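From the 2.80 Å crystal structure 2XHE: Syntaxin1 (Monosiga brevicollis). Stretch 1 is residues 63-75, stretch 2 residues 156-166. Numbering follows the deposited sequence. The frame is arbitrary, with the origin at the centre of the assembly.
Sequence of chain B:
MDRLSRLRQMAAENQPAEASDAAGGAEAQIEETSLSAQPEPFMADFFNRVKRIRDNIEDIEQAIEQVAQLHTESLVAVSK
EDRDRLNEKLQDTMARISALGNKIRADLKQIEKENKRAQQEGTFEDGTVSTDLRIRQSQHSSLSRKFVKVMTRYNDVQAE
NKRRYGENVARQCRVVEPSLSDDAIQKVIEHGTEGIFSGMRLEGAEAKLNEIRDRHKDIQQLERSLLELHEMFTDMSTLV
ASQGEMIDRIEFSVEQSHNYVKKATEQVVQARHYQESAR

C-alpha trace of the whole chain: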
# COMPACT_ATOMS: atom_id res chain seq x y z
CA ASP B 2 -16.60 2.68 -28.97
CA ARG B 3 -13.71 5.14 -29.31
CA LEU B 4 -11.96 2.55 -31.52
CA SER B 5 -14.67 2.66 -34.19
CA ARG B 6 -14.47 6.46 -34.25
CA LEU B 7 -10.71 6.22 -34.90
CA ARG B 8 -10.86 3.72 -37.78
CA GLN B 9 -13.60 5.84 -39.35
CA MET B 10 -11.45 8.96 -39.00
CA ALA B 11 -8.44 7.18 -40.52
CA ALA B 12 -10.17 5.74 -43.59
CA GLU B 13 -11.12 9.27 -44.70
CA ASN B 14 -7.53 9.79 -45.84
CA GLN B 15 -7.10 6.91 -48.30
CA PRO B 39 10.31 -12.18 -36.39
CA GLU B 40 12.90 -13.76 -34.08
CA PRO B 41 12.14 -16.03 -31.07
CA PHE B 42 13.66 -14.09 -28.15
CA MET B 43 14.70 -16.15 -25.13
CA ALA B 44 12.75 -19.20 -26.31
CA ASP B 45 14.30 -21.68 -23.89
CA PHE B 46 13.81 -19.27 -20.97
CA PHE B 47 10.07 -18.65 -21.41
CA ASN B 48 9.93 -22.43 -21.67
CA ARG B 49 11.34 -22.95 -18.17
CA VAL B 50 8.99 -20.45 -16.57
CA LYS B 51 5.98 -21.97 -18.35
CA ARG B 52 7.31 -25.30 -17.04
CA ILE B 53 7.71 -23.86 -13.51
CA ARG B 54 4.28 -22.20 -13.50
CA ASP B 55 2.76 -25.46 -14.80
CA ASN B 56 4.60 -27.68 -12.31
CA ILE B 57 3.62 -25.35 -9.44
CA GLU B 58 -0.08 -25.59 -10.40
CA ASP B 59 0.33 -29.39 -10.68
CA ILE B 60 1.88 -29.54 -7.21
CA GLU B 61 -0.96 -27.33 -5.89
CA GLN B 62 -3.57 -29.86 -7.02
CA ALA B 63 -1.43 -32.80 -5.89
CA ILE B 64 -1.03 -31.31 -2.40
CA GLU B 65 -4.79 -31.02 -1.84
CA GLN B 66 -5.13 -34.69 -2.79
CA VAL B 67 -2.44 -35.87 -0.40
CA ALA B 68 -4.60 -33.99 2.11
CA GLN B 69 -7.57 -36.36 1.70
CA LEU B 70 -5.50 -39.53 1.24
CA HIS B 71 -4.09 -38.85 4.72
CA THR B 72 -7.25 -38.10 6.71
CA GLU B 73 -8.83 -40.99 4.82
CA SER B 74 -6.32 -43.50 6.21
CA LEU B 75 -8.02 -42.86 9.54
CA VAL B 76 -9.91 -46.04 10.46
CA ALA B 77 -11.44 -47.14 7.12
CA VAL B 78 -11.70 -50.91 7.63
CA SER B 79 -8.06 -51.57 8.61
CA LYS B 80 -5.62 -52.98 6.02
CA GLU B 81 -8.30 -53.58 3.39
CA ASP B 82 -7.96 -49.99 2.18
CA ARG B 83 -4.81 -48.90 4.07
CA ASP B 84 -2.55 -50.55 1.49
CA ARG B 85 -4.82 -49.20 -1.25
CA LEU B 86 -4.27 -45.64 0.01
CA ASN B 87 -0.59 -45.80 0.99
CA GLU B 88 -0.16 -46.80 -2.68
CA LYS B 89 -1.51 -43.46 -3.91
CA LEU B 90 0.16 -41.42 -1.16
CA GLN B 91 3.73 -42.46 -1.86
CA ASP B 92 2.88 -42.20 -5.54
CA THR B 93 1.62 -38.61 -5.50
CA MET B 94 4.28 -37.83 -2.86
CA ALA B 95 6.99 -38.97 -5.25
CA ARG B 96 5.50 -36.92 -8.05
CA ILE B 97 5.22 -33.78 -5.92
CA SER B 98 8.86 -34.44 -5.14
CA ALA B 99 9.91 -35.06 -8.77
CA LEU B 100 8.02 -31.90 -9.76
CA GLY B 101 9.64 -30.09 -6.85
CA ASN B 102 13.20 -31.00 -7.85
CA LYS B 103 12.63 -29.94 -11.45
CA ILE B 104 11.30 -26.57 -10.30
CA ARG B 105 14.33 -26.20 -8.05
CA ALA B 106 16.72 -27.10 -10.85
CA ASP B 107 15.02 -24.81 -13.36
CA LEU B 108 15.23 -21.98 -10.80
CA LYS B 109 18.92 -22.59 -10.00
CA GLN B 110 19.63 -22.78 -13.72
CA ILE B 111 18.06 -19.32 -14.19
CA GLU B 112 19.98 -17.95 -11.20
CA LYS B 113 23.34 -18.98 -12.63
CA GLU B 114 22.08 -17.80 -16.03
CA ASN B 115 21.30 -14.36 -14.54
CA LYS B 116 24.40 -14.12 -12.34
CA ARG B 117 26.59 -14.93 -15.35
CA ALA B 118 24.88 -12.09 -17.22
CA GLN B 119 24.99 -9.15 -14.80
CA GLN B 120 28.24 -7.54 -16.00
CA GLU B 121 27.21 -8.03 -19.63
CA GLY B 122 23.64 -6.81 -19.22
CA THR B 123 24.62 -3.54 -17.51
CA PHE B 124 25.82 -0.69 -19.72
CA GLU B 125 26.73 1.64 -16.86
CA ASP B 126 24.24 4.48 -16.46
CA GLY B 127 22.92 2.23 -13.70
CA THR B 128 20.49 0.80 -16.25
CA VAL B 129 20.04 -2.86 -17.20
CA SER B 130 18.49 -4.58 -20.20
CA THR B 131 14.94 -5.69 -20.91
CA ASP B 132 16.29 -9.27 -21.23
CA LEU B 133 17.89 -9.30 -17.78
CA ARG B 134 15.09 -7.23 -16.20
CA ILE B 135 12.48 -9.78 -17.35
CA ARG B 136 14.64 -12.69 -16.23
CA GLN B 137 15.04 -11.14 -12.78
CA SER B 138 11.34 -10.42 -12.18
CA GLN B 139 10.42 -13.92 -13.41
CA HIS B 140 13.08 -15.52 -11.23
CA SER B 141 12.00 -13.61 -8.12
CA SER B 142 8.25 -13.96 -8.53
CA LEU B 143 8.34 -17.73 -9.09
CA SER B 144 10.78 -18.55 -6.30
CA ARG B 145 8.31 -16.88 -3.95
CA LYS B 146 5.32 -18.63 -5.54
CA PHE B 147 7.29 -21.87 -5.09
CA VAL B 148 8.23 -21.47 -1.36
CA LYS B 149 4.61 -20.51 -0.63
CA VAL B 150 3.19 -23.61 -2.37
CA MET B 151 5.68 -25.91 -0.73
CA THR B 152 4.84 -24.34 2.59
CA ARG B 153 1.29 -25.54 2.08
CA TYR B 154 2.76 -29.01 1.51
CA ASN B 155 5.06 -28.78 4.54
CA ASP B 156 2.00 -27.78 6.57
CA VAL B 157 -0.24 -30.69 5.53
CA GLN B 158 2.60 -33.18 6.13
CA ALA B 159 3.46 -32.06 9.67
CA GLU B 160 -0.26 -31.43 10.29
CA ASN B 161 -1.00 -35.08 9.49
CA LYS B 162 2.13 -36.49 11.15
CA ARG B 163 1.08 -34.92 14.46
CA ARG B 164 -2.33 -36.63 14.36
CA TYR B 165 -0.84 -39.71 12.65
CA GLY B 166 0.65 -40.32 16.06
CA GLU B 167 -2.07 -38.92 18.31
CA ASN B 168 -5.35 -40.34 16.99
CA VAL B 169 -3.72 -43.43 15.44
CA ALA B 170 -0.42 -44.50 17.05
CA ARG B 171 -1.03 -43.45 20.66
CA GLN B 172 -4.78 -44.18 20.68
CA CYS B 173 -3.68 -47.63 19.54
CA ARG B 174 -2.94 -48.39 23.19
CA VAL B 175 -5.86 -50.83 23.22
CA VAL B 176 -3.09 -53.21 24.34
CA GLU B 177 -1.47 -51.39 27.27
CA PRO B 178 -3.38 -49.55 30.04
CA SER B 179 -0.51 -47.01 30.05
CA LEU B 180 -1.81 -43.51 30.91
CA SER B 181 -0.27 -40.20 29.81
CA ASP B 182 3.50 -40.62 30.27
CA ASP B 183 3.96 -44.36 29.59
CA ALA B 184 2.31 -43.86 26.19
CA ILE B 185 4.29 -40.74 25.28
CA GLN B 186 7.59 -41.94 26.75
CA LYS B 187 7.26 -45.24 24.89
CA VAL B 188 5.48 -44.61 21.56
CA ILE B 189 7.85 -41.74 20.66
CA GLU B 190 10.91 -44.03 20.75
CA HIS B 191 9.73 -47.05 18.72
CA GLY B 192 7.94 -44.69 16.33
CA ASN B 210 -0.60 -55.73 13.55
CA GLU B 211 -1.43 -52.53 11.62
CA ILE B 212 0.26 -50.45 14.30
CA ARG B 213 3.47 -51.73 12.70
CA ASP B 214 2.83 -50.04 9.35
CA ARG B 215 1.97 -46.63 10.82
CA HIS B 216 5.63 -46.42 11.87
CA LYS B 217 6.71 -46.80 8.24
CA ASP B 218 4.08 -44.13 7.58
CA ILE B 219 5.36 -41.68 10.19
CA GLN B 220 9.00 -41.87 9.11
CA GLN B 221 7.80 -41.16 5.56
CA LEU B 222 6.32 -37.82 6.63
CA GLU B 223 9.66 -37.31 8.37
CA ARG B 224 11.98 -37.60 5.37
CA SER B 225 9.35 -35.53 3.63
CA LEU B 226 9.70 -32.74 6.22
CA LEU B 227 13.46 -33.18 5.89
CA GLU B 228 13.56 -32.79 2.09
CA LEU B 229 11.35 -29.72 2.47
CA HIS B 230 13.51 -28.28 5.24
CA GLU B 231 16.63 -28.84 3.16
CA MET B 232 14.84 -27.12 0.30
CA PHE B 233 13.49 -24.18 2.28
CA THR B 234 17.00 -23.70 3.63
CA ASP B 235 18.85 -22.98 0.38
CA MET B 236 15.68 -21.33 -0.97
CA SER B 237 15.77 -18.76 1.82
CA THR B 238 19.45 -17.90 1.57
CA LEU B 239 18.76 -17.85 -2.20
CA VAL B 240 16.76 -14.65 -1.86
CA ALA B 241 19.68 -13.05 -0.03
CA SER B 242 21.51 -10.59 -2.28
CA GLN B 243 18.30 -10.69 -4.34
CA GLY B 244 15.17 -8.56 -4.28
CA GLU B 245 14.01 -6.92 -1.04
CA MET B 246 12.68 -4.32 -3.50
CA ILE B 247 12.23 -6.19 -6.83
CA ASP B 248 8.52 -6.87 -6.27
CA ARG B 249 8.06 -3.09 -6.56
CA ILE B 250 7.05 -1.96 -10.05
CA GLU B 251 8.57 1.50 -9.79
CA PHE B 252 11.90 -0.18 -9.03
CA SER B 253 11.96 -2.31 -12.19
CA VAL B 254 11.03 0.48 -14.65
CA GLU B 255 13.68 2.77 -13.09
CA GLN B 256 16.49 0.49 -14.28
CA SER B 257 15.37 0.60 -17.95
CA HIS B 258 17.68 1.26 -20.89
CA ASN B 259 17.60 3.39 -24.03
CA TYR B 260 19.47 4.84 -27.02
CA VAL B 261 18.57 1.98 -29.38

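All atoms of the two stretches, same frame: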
# COMPACT_ATOMS: atom_id res chain seq x y z
N ALA B 63 -1.97 -31.62 -6.55
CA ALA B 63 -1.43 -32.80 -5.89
C ALA B 63 -1.45 -32.69 -4.36
O ALA B 63 -1.81 -33.64 -3.66
CB ALA B 63 -0.01 -33.08 -6.39
N ILE B 64 -1.05 -31.54 -3.84
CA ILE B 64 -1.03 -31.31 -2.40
C ILE B 64 -2.42 -31.52 -1.78
O ILE B 64 -2.55 -32.20 -0.76
CB ILE B 64 -0.51 -29.88 -2.06
CG1 ILE B 64 1.02 -29.84 -2.12
CG2 ILE B 64 -0.99 -29.42 -0.70
CD1 ILE B 64 1.57 -28.46 -2.42
N GLU B 65 -3.44 -30.96 -2.40
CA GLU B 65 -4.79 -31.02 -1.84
C GLU B 65 -5.43 -32.40 -2.02
O GLU B 65 -6.55 -32.64 -1.59
CB GLU B 65 -5.69 -29.92 -2.44
CG GLU B 65 -5.11 -28.50 -2.32
CD GLU B 65 -4.81 -28.07 -0.88
OE1 GLU B 65 -5.47 -28.58 0.05
OE2 GLU B 65 -3.92 -27.21 -0.69
N GLN B 66 -4.69 -33.31 -2.66
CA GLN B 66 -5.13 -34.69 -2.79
C GLN B 66 -4.41 -35.57 -1.77
O GLN B 66 -4.98 -36.53 -1.25
CB GLN B 66 -4.88 -35.20 -4.21
CG GLN B 66 -5.78 -34.56 -5.27
CD GLN B 66 -5.18 -34.64 -6.66
OE1 GLN B 66 -4.28 -35.45 -6.91
NE2 GLN B 66 -5.67 -33.80 -7.57
N VAL B 67 -3.16 -35.23 -1.49
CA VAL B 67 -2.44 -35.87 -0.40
C VAL B 67 -3.16 -35.53 0.91
O VAL B 67 -3.13 -36.30 1.86
CB VAL B 67 -0.97 -35.42 -0.33
CG1 VAL B 67 -0.24 -36.13 0.79
CG2 VAL B 67 -0.27 -35.68 -1.65
N ALA B 68 -3.83 -34.39 0.93
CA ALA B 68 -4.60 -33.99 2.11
C ALA B 68 -5.66 -35.04 2.45
O ALA B 68 -5.67 -35.58 3.56
CB ALA B 68 -5.24 -32.63 1.90
N GLN B 69 -6.53 -35.35 1.50
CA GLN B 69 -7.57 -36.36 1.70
C GLN B 69 -6.99 -37.75 1.97
O GLN B 69 -7.35 -38.40 2.96
CB GLN B 69 -8.50 -36.43 0.49
CG GLN B 69 -9.22 -35.13 0.21
CD GLN B 69 -10.14 -35.24 -0.98
OE1 GLN B 69 -10.29 -36.32 -1.57
NE2 GLN B 69 -10.78 -34.13 -1.34
N LEU B 70 -6.09 -38.20 1.10
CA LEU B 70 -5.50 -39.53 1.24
C LEU B 70 -4.96 -39.79 2.65
O LEU B 70 -4.88 -40.94 3.08
CB LEU B 70 -4.39 -39.74 0.20
CG LEU B 70 -4.81 -39.78 -1.27
CD1 LEU B 70 -3.63 -40.17 -2.14
CD2 LEU B 70 -5.97 -40.75 -1.47
N HIS B 71 -4.60 -38.73 3.36
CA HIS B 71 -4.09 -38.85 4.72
C HIS B 71 -5.20 -39.01 5.76
O HIS B 71 -5.18 -39.96 6.55
CB HIS B 71 -3.23 -37.64 5.09
CG HIS B 71 -1.78 -37.80 4.73
ND1 HIS B 71 -1.02 -38.87 5.16
CD2 HIS B 71 -0.95 -37.01 4.01
CE1 HIS B 71 0.21 -38.74 4.70
NE2 HIS B 71 0.28 -37.62 4.00
N THR B 72 -6.15 -38.08 5.75
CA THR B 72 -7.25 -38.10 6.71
C THR B 72 -8.22 -39.23 6.40
O THR B 72 -9.13 -39.53 7.18
CB THR B 72 -8.03 -36.76 6.72
OG1 THR B 72 -8.60 -36.52 5.43
CG2 THR B 72 -7.12 -35.59 7.12
N GLU B 73 -8.01 -39.87 5.25
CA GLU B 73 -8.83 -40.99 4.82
C GLU B 73 -8.26 -42.30 5.35
O GLU B 73 -8.99 -43.28 5.53
CB GLU B 73 -8.93 -41.01 3.29
CG GLU B 73 -10.02 -41.92 2.73
CD GLU B 73 -10.12 -41.84 1.21
OE1 GLU B 73 -9.93 -40.74 0.65
OE2 GLU B 73 -10.39 -42.89 0.58
N SER B 74 -6.95 -42.32 5.61
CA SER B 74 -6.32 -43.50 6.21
C SER B 74 -6.61 -43.58 7.71
O SER B 74 -6.02 -44.39 8.42
CB SER B 74 -4.81 -43.52 5.95
OG SER B 74 -4.52 -43.94 4.63
N LEU B 75 -7.50 -42.72 8.19
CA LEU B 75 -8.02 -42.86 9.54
C LEU B 75 -9.12 -43.91 9.52
O LEU B 75 -10.02 -43.85 8.68
CB LEU B 75 -8.54 -41.52 10.08
CG LEU B 75 -9.10 -41.54 11.51
CD1 LEU B 75 -8.80 -40.23 12.23
CD2 LEU B 75 -10.59 -41.84 11.51
N ASP B 156 3.00 -27.94 5.52
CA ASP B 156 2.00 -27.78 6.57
C ASP B 156 1.07 -28.97 6.68
O ASP B 156 0.75 -29.40 7.78
CB ASP B 156 1.22 -26.48 6.40
CG ASP B 156 1.83 -25.32 7.17
OD1 ASP B 156 2.80 -25.54 7.94
OD2 ASP B 156 1.35 -24.18 7.01
N VAL B 157 0.64 -29.52 5.54
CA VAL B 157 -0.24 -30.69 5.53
C VAL B 157 0.49 -31.97 5.95
O VAL B 157 -0.12 -32.87 6.53
CB VAL B 157 -0.95 -30.88 4.16
CG1 VAL B 157 0.05 -30.88 3.03
CG2 VAL B 157 -1.77 -32.17 4.13
N GLN B 158 1.79 -32.05 5.68
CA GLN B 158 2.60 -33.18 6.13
C GLN B 158 2.76 -33.21 7.66
O GLN B 158 2.36 -34.18 8.31
CB GLN B 158 3.97 -33.20 5.45
CG GLN B 158 3.93 -33.52 3.95
CD GLN B 158 3.41 -34.93 3.64
OE1 GLN B 158 4.18 -35.84 3.34
NE2 GLN B 158 2.09 -35.10 3.69
N ALA B 159 3.33 -32.16 8.22
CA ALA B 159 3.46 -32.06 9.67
C ALA B 159 2.10 -32.08 10.37
O ALA B 159 1.97 -32.65 11.45
CB ALA B 159 4.23 -30.82 10.04
N GLU B 160 1.11 -31.44 9.76
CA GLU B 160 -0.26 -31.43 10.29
C GLU B 160 -0.78 -32.85 10.47
O GLU B 160 -1.38 -33.17 11.50
CB GLU B 160 -1.19 -30.65 9.36
CG GLU B 160 -2.67 -30.67 9.71
CD GLU B 160 -3.50 -29.76 8.81
OE1 GLU B 160 -4.70 -30.05 8.60
OE2 GLU B 160 -2.97 -28.74 8.31
N ASN B 161 -0.56 -33.68 9.46
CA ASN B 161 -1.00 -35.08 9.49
C ASN B 161 -0.10 -35.97 10.34
O ASN B 161 -0.59 -36.91 10.97
CB ASN B 161 -1.15 -35.65 8.07
CG ASN B 161 -2.56 -35.47 7.50
OD1 ASN B 161 -2.74 -34.91 6.42
ND2 ASN B 161 -3.55 -35.96 8.22
N LYS B 162 1.20 -35.68 10.37
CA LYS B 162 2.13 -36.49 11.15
C LYS B 162 1.91 -36.34 12.66
O LYS B 162 2.23 -37.24 13.44
CB LYS B 162 3.58 -36.14 10.81
CG LYS B 162 4.60 -36.83 11.70
CD LYS B 162 5.85 -35.98 11.83
CE LYS B 162 6.56 -36.23 13.15
NZ LYS B 162 7.42 -35.06 13.52
N ARG B 163 1.38 -35.19 13.06
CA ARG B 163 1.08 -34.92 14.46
C ARG B 163 -0.13 -35.74 14.91
O ARG B 163 -0.13 -36.29 16.01
CB ARG B 163 0.85 -33.42 14.68
CG ARG B 163 0.38 -33.05 16.08
CD ARG B 163 0.62 -31.56 16.38
NE ARG B 163 0.47 -30.71 15.19
CZ ARG B 163 -0.70 -30.38 14.65
NH1 ARG B 163 -1.84 -30.83 15.17
NH2 ARG B 163 -0.73 -29.61 13.57
N ARG B 164 -1.14 -35.83 14.06
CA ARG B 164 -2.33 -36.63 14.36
C ARG B 164 -2.19 -38.08 13.90
O ARG B 164 -2.99 -38.94 14.27
CB ARG B 164 -3.59 -36.00 13.75
CG ARG B 164 -3.56 -35.84 12.24
CD ARG B 164 -4.97 -35.77 11.66
NE ARG B 164 -5.78 -34.71 12.25
CZ ARG B 164 -6.06 -33.56 11.65
NH1 ARG B 164 -6.81 -32.65 12.27
NH2 ARG B 164 -5.61 -33.31 10.43
N TYR B 165 -1.16 -38.35 13.09
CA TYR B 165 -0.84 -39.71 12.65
C TYR B 165 -0.04 -40.40 13.74
O TYR B 165 0.53 -41.46 13.53
CB TYR B 165 0.01 -39.66 11.38
CG TYR B 165 -0.54 -40.45 10.21
CD1 TYR B 165 -1.65 -40.00 9.51
CD2 TYR B 165 0.06 -41.62 9.80
CE1 TYR B 165 -2.15 -40.70 8.43
CE2 TYR B 165 -0.43 -42.34 8.73
CZ TYR B 165 -1.53 -41.87 8.04
OH TYR B 165 -2.02 -42.59 6.97
N GLY B 166 0.01 -39.76 14.90
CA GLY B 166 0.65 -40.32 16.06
C GLY B 166 -0.30 -40.22 17.23
O GLY B 166 -0.32 -41.08 18.10

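Two nearly parallel helices, 6° apart in direction with axes 10.1 Å apart at closest approach, pack here around His71. His71 points its CA-to-CB bond toward the partner helix, and its m rotamer (chi1 -89°) lays the imidazole among Gln158, Asn161 and Tyr165. Gln158 starts sideways, but two successive m turns (chi1 -69°, chi2 -64°) fold its amide back to the ring, where Gln158 NE2 donates to His71 NE2 at 3.1 Å. This is the one hydrogen bond across the contact; Gln158 OE1 is satisfied elsewhere in the structure. Asn161 CB sits over one face of the His71 ring, 4.3 Å from its centroid, 21° off the ring normal, a CH-pi contact.

Tyr165 also leaves its helix sideways. Its chi1 of -125° lies between wells, yet it carries the ring to His71, whose edge meets the face of Tyr165 in an offset edge-to-face pair, planes at 84° and ring centroids 5.6 Å apart. The hydroxyl ends beside Ser74, with Tyr165 OH 3.1 Å from Ser74 CB.

One helical turn before His71, the rule is small against branched: Ala68 lets Val157 approach closely, with Val157 CG2 3.9 Å from Ala68 CA. With chi1 at 52° (p), Val157 also places its CG1 4.1 Å from Ile64 CG2, so its two methyls serve two neighbours.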